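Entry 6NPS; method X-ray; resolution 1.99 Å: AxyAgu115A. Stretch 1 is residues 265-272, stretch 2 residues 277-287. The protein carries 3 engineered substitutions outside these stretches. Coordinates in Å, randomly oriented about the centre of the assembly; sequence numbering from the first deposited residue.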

# COMPACT_ATOMS: atom_id res chain seq x y z
N SER A 265 -53.96 -16.01 8.03
CA SER A 265 -53.54 -17.38 8.29
C SER A 265 -53.78 -17.76 9.74
O SER A 265 -53.59 -16.95 10.65
CB SER A 265 -52.07 -17.54 7.96
OG SER A 265 -51.68 -18.86 8.21
N ILE A 266 -54.17 -19.02 9.97
CA ILE A 266 -54.19 -19.55 11.33
C ILE A 266 -52.82 -19.52 11.99
O ILE A 266 -52.72 -19.72 13.21
CB ILE A 266 -54.72 -21.00 11.38
CG1 ILE A 266 -53.97 -21.88 10.38
CG2 ILE A 266 -56.23 -21.01 11.22
CD1 ILE A 266 -54.07 -23.38 10.66
N TYR A 267 -51.75 -19.33 11.22
CA TYR A 267 -50.40 -19.26 11.77
C TYR A 267 -49.89 -17.83 11.94
O TYR A 267 -48.72 -17.63 12.30
CB TYR A 267 -49.42 -20.05 10.89
CG TYR A 267 -49.87 -21.45 10.57
CD1 TYR A 267 -50.13 -21.84 9.27
CD2 TYR A 267 -50.06 -22.38 11.58
CE1 TYR A 267 -50.55 -23.12 8.98
CE2 TYR A 267 -50.48 -23.67 11.30
CZ TYR A 267 -50.72 -24.04 10.00
OH TYR A 267 -51.11 -25.32 9.71
N GLY A 268 -50.74 -16.83 11.69
CA GLY A 268 -50.37 -15.43 11.83
C GLY A 268 -49.35 -15.01 10.78
O GLY A 268 -49.09 -15.72 9.79
N ASP A 269 -48.75 -13.84 11.01
CA ASP A 269 -47.78 -13.26 10.07
C ASP A 269 -46.66 -12.55 10.82
O ASP A 269 -46.35 -11.38 10.60
CB ASP A 269 -48.45 -12.30 9.08
CG ASP A 269 -47.70 -12.23 7.75
OD1 ASP A 269 -48.30 -11.82 6.74
OD2 ASP A 269 -46.51 -12.61 7.73
N ALA A 270 -46.04 -13.27 11.75
CA ALA A 270 -44.99 -12.72 12.59
C ALA A 270 -44.26 -13.87 13.26
O ALA A 270 -44.88 -14.66 13.99
CB ALA A 270 -45.58 -11.77 13.64
N TRP A 271 -42.96 -14.02 12.99
CA TRP A 271 -42.13 -15.02 13.67
C TRP A 271 -41.78 -14.43 15.04
O TRP A 271 -40.70 -13.89 15.26
CB TRP A 271 -40.90 -15.36 12.85
CG TRP A 271 -40.17 -16.56 13.34
CD1 TRP A 271 -38.92 -16.58 13.89
CD2 TRP A 271 -40.63 -17.91 13.33
NE1 TRP A 271 -38.57 -17.87 14.23
CE2 TRP A 271 -39.61 -18.71 13.90
CE3 TRP A 271 -41.81 -18.53 12.90
CZ2 TRP A 271 -39.73 -20.09 14.04
CZ3 TRP A 271 -41.94 -19.91 13.05
CH2 TRP A 271 -40.90 -20.67 13.62
N ASN A 272 -42.75 -14.51 15.95
CA ASN A 272 -42.73 -13.73 17.18
C ASN A 272 -43.71 -14.37 18.16
O ASN A 272 -44.93 -14.24 17.99
CB ASN A 272 -43.10 -12.27 16.89
CG ASN A 272 -42.81 -11.35 18.06
OD1 ASN A 272 -43.24 -11.61 19.19
ND2 ASN A 272 -42.07 -10.27 17.79
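Stretch 2 277-287: REGITKFWEDG

Stretch 2 is helical from R277 to G287, and the helix continues later in the chain. Stretch 1 has no regular helix or strand. Its first four residues, S265 to G268, form a type I beta turn, closed by the bond from G268 N to S265 O (3.0 Å). The CA atoms of Y267 and G279 are the closest pair of CA atoms across the stretches, 3.6 Å apart. No residue of the helix touches S265.

I266 meets the helix in two ways. Its O accepts a CA-H...O contact from G279 CA at 3.4 Å. The end of its side chain comes near the helix, with CD1 4.1 Å from K282 CG and 3.9 Å from D286 OD2.

Y267 is the centre of the contact. Its CA lies 3.5 Å from G279 O, and its O lies 3.5 Å from G279 CA, both as CA-H...O contacts. This close approach depends on G279 being glycine: a CB there would fall 2.5 Å from Y267 O and 2.9 Å from G268 N. The ring extends along the helix past K282 and F283. Its CD2 is 3.6 Å from F283 CB, and the F283 ring turns its edge to the Y267 face, with planes at 74°. At the far end, Y267 OH donates a very short hydrogen bond of 2.5 Å to D286 OD2.

G268 has a positive phi of 68°, which favours glycine. The CA-to-CB bond of D269 points away, and the residue makes no contact. A270 approaches through its backbone, with O 3.5 Å from I280 CD1.

W271 packs on I280 and F283, the latter shared with Y267. Its CE3 is 3.6 Å from I280 CD1, and its CZ3 is 3.6 Å from F283 CE2. Its CH2 reaches W284 NE1 at 4.0 Å.

The CA-to-CB bond of N272 points away. Its O lies 4.0 Å from both R277 N and I280 CG1, near the start of stretch 2.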

# COMPACT_ATOMS: atom_id res chain seq x y z
N ARG A 277 -48.55 -15.25 19.45
CA ARG A 277 -48.42 -16.47 20.25
C ARG A 277 -49.23 -17.61 19.66
O ARG A 277 -48.70 -18.70 19.41
CB ARG A 277 -48.85 -16.21 21.69
CG ARG A 277 -48.85 -17.48 22.52
CD ARG A 277 -48.81 -17.13 23.97
NE ARG A 277 -48.47 -18.29 24.78
CZ ARG A 277 -47.67 -18.24 25.83
NH1 ARG A 277 -47.13 -17.08 26.18
NH2 ARG A 277 -47.41 -19.34 26.52
N GLU A 278 -50.52 -17.38 19.40
CA GLU A 278 -51.41 -18.47 18.98
C GLU A 278 -51.07 -18.99 17.58
O GLU A 278 -51.15 -20.19 17.32
CB GLU A 278 -52.86 -18.01 19.04
CG GLU A 278 -53.19 -17.23 20.29
CD GLU A 278 -53.29 -15.72 20.04
OE1 GLU A 278 -52.23 -15.08 19.81
OE2 GLU A 278 -54.43 -15.18 20.06
N GLY A 279 -50.70 -18.09 16.67
CA GLY A 279 -50.29 -18.52 15.34
C GLY A 279 -49.07 -19.42 15.38
O GLY A 279 -49.04 -20.48 14.73
N ILE A 280 -48.04 -19.02 16.14
CA ILE A 280 -46.82 -19.82 16.21
C ILE A 280 -47.08 -21.15 16.90
O ILE A 280 -46.53 -22.18 16.52
CB ILE A 280 -45.69 -19.04 16.91
CG1 ILE A 280 -45.36 -17.77 16.15
CG2 ILE A 280 -44.41 -19.91 16.96
CD1 ILE A 280 -44.87 -18.06 14.72
N THR A 281 -47.97 -21.16 17.90
CA THR A 281 -48.31 -22.40 18.60
C THR A 281 -49.02 -23.39 17.69
O THR A 281 -48.71 -24.59 17.71
CB THR A 281 -49.19 -22.06 19.81
OG1 THR A 281 -48.42 -21.31 20.74
CG2 THR A 281 -49.71 -23.32 20.46
N LYS A 282 -50.01 -22.92 16.92
CA LYS A 282 -50.69 -23.81 15.98
C LYS A 282 -49.77 -24.22 14.85
O LYS A 282 -49.88 -25.35 14.34
CB LYS A 282 -51.98 -23.12 15.44
CG LYS A 282 -52.84 -24.04 14.55
CD LYS A 282 -53.88 -24.85 15.35
CE LYS A 282 -54.96 -25.44 14.45
NZ LYS A 282 -56.33 -24.91 14.75
N PHE A 283 -48.80 -23.38 14.50
CA PHE A 283 -47.79 -23.77 13.54
C PHE A 283 -46.99 -24.97 14.04
O PHE A 283 -46.83 -25.97 13.32
CB PHE A 283 -46.90 -22.55 13.24
CG PHE A 283 -45.82 -22.80 12.21
CD1 PHE A 283 -46.15 -23.10 10.89
CD2 PHE A 283 -44.49 -22.68 12.57
CE1 PHE A 283 -45.11 -23.31 9.94
CE2 PHE A 283 -43.45 -22.90 11.63
CZ PHE A 283 -43.77 -23.20 10.30
N TRP A 284 -46.50 -24.92 15.29
CA TRP A 284 -45.75 -26.02 15.89
C TRP A 284 -46.62 -27.25 16.08
O TRP A 284 -46.16 -28.39 15.88
CB TRP A 284 -45.13 -25.56 17.22
CG TRP A 284 -44.01 -24.57 17.03
CD1 TRP A 284 -43.20 -24.44 15.94
CD2 TRP A 284 -43.56 -23.58 17.97
NE1 TRP A 284 -42.28 -23.43 16.14
CE2 TRP A 284 -42.48 -22.90 17.39
CE3 TRP A 284 -43.94 -23.24 19.27
CZ2 TRP A 284 -41.80 -21.86 18.04
CZ3 TRP A 284 -43.25 -22.21 19.92
CH2 TRP A 284 -42.21 -21.53 19.30
N GLU A 285 -47.87 -27.05 16.48
CA GLU A 285 -48.82 -28.16 16.61
C GLU A 285 -49.05 -28.89 15.27
O GLU A 285 -49.03 -30.12 15.21
CB GLU A 285 -50.16 -27.64 17.14
CG GLU A 285 -51.19 -28.73 17.26
CD GLU A 285 -52.61 -28.20 17.51
OE1 GLU A 285 -52.77 -26.98 17.77
OE2 GLU A 285 -53.56 -29.00 17.43
N ASP A 286 -49.31 -28.14 14.19
CA ASP A 286 -49.51 -28.80 12.90
C ASP A 286 -48.23 -29.46 12.40
O ASP A 286 -48.29 -30.51 11.75
CB ASP A 286 -50.06 -27.79 11.90
CG ASP A 286 -51.57 -27.51 12.13
OD1 ASP A 286 -52.09 -28.05 13.14
OD2 ASP A 286 -52.24 -26.79 11.34
N GLY A 287 -47.07 -28.90 12.73
CA GLY A 287 -45.82 -29.57 12.40
C GLY A 287 -45.64 -30.89 13.13
O GLY A 287 -45.20 -31.90 12.54